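Local structure of GlcNAc-alpha-1,4-Gal-releasing endo-beta-galactosidase (Clostridium perfringens, 1UPS) at residues G144-M150 with D170-F176. The protein probably hydrolyses internal beta-galactosidic linkages of glycans, releasing the disaccharide GlcNAc-alpha-1,4-Gal, and binds calcium. Sequence-based numbering, arbitrary orientation.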
loop_
_atom_site.group_PDB
_atom_site.type_symbol
_atom_site.label_atom_id
_atom_site.label_comp_id
_atom_site.label_asym_id
_atom_site.label_seq_id
_atom_site.Cartn_x
_atom_site.Cartn_y
_atom_site.Cartn_z
ATOM N N GLY A 144 11.138 14.301 10.656
ATOM C CA GLY A 144 10.324 14.712 9.529
ATOM C C GLY A 144 10.036 13.544 8.602
ATOM O O GLY A 144 10.602 12.452 8.753
ATOM N N HIS A 145 9.130 13.770 7.659
ATOM C CA HIS A 145 8.790 12.761 6.658
ATOM C C HIS A 145 8.152 13.422 5.459
ATOM O O HIS A 145 7.771 14.579 5.532
ATOM C CB HIS A 145 7.880 11.652 7.248
ATOM C CG HIS A 145 6.462 12.064 7.540
ATOM N ND1 HIS A 145 6.099 12.753 8.679
ATOM C CD2 HIS A 145 5.310 11.795 6.880
ATOM C CE1 HIS A 145 4.783 12.911 8.698
ATOM N NE2 HIS A 145 4.279 12.338 7.610
ATOM N N GLN A 146 8.052 12.685 4.357
ATOM C CA GLN A 146 7.258 13.137 3.220
ATOM C C GLN A 146 6.106 12.159 3.068
ATOM O O GLN A 146 6.163 11.049 3.603
ATOM C CB GLN A 146 8.105 13.186 1.937
ATOM C CG GLN A 146 8.866 11.882 1.630
ATOM C CD GLN A 146 10.357 12.014 1.952
ATOM O OE1 GLN A 146 11.025 12.904 1.421
ATOM N NE2 GLN A 146 10.864 11.163 2.843
ATOM N N ALA A 147 5.061 12.560 2.346
ATOM C CA ALA A 147 3.892 11.695 2.220
ATOM C C ALA A 147 3.152 11.863 0.898
ATOM O O ALA A 147 2.966 12.988 0.408
ATOM C CB ALA A 147 2.934 11.916 3.401
ATOM N N TRP A 148 2.757 10.719 0.333
ATOM C CA TRP A 148 1.826 10.669 -0.781
ATOM C C TRP A 148 0.683 9.850 -0.229
ATOM O O TRP A 148 0.873 8.681 0.155
ATOM C CB TRP A 148 2.453 9.949 -1.964
ATOM C CG TRP A 148 1.500 9.653 -3.106
ATOM C CD1 TRP A 148 0.360 10.339 -3.462
ATOM C CD2 TRP A 148 1.644 8.596 -4.057
ATOM N NE1 TRP A 148 -0.227 9.734 -4.560
ATOM C CE2 TRP A 148 0.558 8.684 -4.961
ATOM C CE3 TRP A 148 2.580 7.577 -4.232
ATOM C CZ2 TRP A 148 0.376 7.768 -6.014
ATOM C CZ3 TRP A 148 2.409 6.670 -5.286
ATOM C CH2 TRP A 148 1.308 6.770 -6.155
ATOM N N TRP A 149 -0.490 10.465 -0.110
ATOM C CA TRP A 149 -1.600 9.769 0.533
ATOM C C TRP A 149 -2.948 10.159 -0.057
ATOM O O TRP A 149 -3.067 11.162 -0.765
ATOM C CB TRP A 149 -1.601 9.988 2.067
ATOM C CG TRP A 149 -1.419 11.413 2.585
ATOM C CD1 TRP A 149 -0.366 12.275 2.345
ATOM C CD2 TRP A 149 -2.274 12.084 3.535
ATOM N NE1 TRP A 149 -0.543 13.441 3.065
ATOM C CE2 TRP A 149 -1.698 13.345 3.808
ATOM C CE3 TRP A 149 -3.486 11.737 4.170
ATOM C CZ2 TRP A 149 -2.291 14.283 4.685
ATOM C CZ3 TRP A 149 -4.077 12.675 5.056
ATOM C CH2 TRP A 149 -3.468 13.931 5.295
ATOM N N MET A 150 -3.961 9.348 0.237
ATOM C CA MET A 150 -5.292 9.555 -0.313
ATOM C C MET A 150 -6.292 9.449 0.820
ATOM O O MET A 150 -6.073 8.702 1.764
ATOM C CB MET A 150 -5.594 8.516 -1.404
ATOM C CG MET A 150 -4.582 8.613 -2.582
ATOM S SD MET A 150 -4.900 7.388 -3.887
ATOM C CE MET A 150 -6.440 8.070 -4.509
ATOM N N ASP A 170 -1.952 5.755 3.206
ATOM C CA ASP A 170 -0.675 6.448 3.120
ATOM C C ASP A 170 0.206 5.624 2.188
ATOM O O ASP A 170 0.811 4.649 2.617
ATOM C CB ASP A 170 -0.059 6.579 4.509
ATOM C CG ASP A 170 -0.988 7.289 5.464
ATOM O OD1 ASP A 170 -1.496 8.377 5.085
ATOM O OD2 ASP A 170 -1.300 6.802 6.564
ATOM N N ILE A 171 0.209 5.968 0.904
ATOM C CA ILE A 171 0.936 5.166 -0.101
ATOM C C ILE A 171 2.428 5.272 0.145
ATOM O O ILE A 171 3.161 4.305 -0.051
ATOM C CB ILE A 171 0.593 5.609 -1.551
ATOM C CG1 ILE A 171 -0.930 5.624 -1.774
ATOM C CG2 ILE A 171 1.263 4.689 -2.587
ATOM C CD1 ILE A 171 -1.329 6.439 -3.026
ATOM N N LEU A 172 2.863 6.452 0.576
ATOM C CA LEU A 172 4.234 6.646 1.006
ATOM C C LEU A 172 4.209 7.606 2.190
ATOM O O LEU A 172 3.533 8.631 2.150
ATOM C CB LEU A 172 5.071 7.231 -0.150
ATOM C CG LEU A 172 6.566 7.407 0.145
ATOM C CD1 LEU A 172 7.400 7.142 -1.130
ATOM C CD2 LEU A 172 6.852 8.836 0.623
ATOM N N GLU A 173 4.937 7.262 3.248
ATOM C CA GLU A 173 4.992 8.081 4.446
ATOM C C GLU A 173 6.405 8.054 5.030
ATOM O O GLU A 173 6.608 8.328 6.221
ATOM C CB GLU A 173 3.936 7.565 5.466
ATOM C CG GLU A 173 3.617 8.588 6.533
ATOM C CD GLU A 173 2.651 8.072 7.606
ATOM O OE1 GLU A 173 1.789 8.869 7.998
ATOM O OE2 GLU A 173 2.794 6.924 8.099
ATOM N N THR A 174 7.381 7.752 4.168
ATOM C CA THR A 174 8.760 7.463 4.578
ATOM C C THR A 174 9.414 8.576 5.410
ATOM O O THR A 174 9.408 9.748 5.019
ATOM C CB THR A 174 9.585 7.152 3.333
ATOM O OG1 THR A 174 8.939 6.060 2.629
ATOM C CG2 THR A 174 10.980 6.621 3.727
ATOM N N PHE A 175 9.995 8.199 6.545
ATOM C CA PHE A 175 10.681 9.159 7.443
ATOM C C PHE A 175 12.042 9.543 6.906
ATOM O O PHE A 175 12.752 8.683 6.385
ATOM C CB PHE A 175 10.932 8.542 8.812
ATOM C CG PHE A 175 9.698 8.399 9.679
ATOM C CD1 PHE A 175 9.845 8.261 11.053
ATOM C CD2 PHE A 175 8.411 8.389 9.123
ATOM C CE1 PHE A 175 8.712 8.131 11.881
ATOM C CE2 PHE A 175 7.279 8.250 9.934
ATOM C CZ PHE A 175 7.447 8.107 11.325
ATOM N N PHE A 176 12.438 10.805 7.096
ATOM C CA PHE A 176 13.785 11.270 6.712
ATOM C C PHE A 176 14.896 10.451 7.400
ATOM O O PHE A 176 15.978 10.278 6.833
ATOM C CB PHE A 176 14.047 12.729 7.134
ATOM C CG PHE A 176 13.083 13.757 6.573
ATOM C CD1 PHE A 176 12.252 13.486 5.493
ATOM C CD2 PHE A 176 13.032 15.030 7.164
ATOM C CE1 PHE A 176 11.363 14.464 5.006
ATOM C CE2 PHE A 176 12.150 16.013 6.687
ATOM C CZ PHE A 176 11.313 15.729 5.615
HETATM O O HOH W 1 1.564 11.511 7.223
#
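The six-membered ring of W148 carries I171 on one face: CD1 of I171 sits 3.7 Å from the ring centroid, nearly along its normal, while CG2 meets CZ3 of W148. With CG2 anti to the backbone N and CG1 beside it (chi1 -53°), this branched aliphatic side chain puts two methyls on the broad indole, and CD1 also touches SD of M150. The F176 ring lies over the backbone of G144 and H145, with G144 CA 3.9 Å from its centroid in a CH-pi contact; NE2 of Q146 comes to the ring edge. Glycine suits position 144: the F176 ring packs on its CA, and its backbone angles favour glycine.

Q146 is long enough to fold back, bent at chi2 (-105°), and give NE2 to T174 O at 3.0 Å, above the carbonyl plane, while OE1 takes S138 N; the same T174 oxygen receives a weak bond from Q146 N. The imidazole of H145, stacked with Y253, and the carboxylate of E173 stand almost perpendicular (89°), joined by a water 2.9 Å from H145 NE2 and 2.8 Å from E173 OE1. S258 holds H145 ND1 and R183 pairs with E173 OE2, giving each group a second polar partner.

The backbones run antiparallel, W148 and L172 exchanging bonds (W148 N to L172 O 2.9 Å, L172 N to W148 O 3.0 Å). The register slips by one between W148 and W149, leaving I171 and L172 opposite W148: a classic beta bulge, in which W148 O also takes a weak bond from I171 N. This seam lies within the GH16 beta-sandwich: strand 246-254 flanks 145-152, where W149 reaches N251, strand 181-187 borders 168-170, and M219 and Y217 of strand 215-221 in the other sheet pack against I171 and L172.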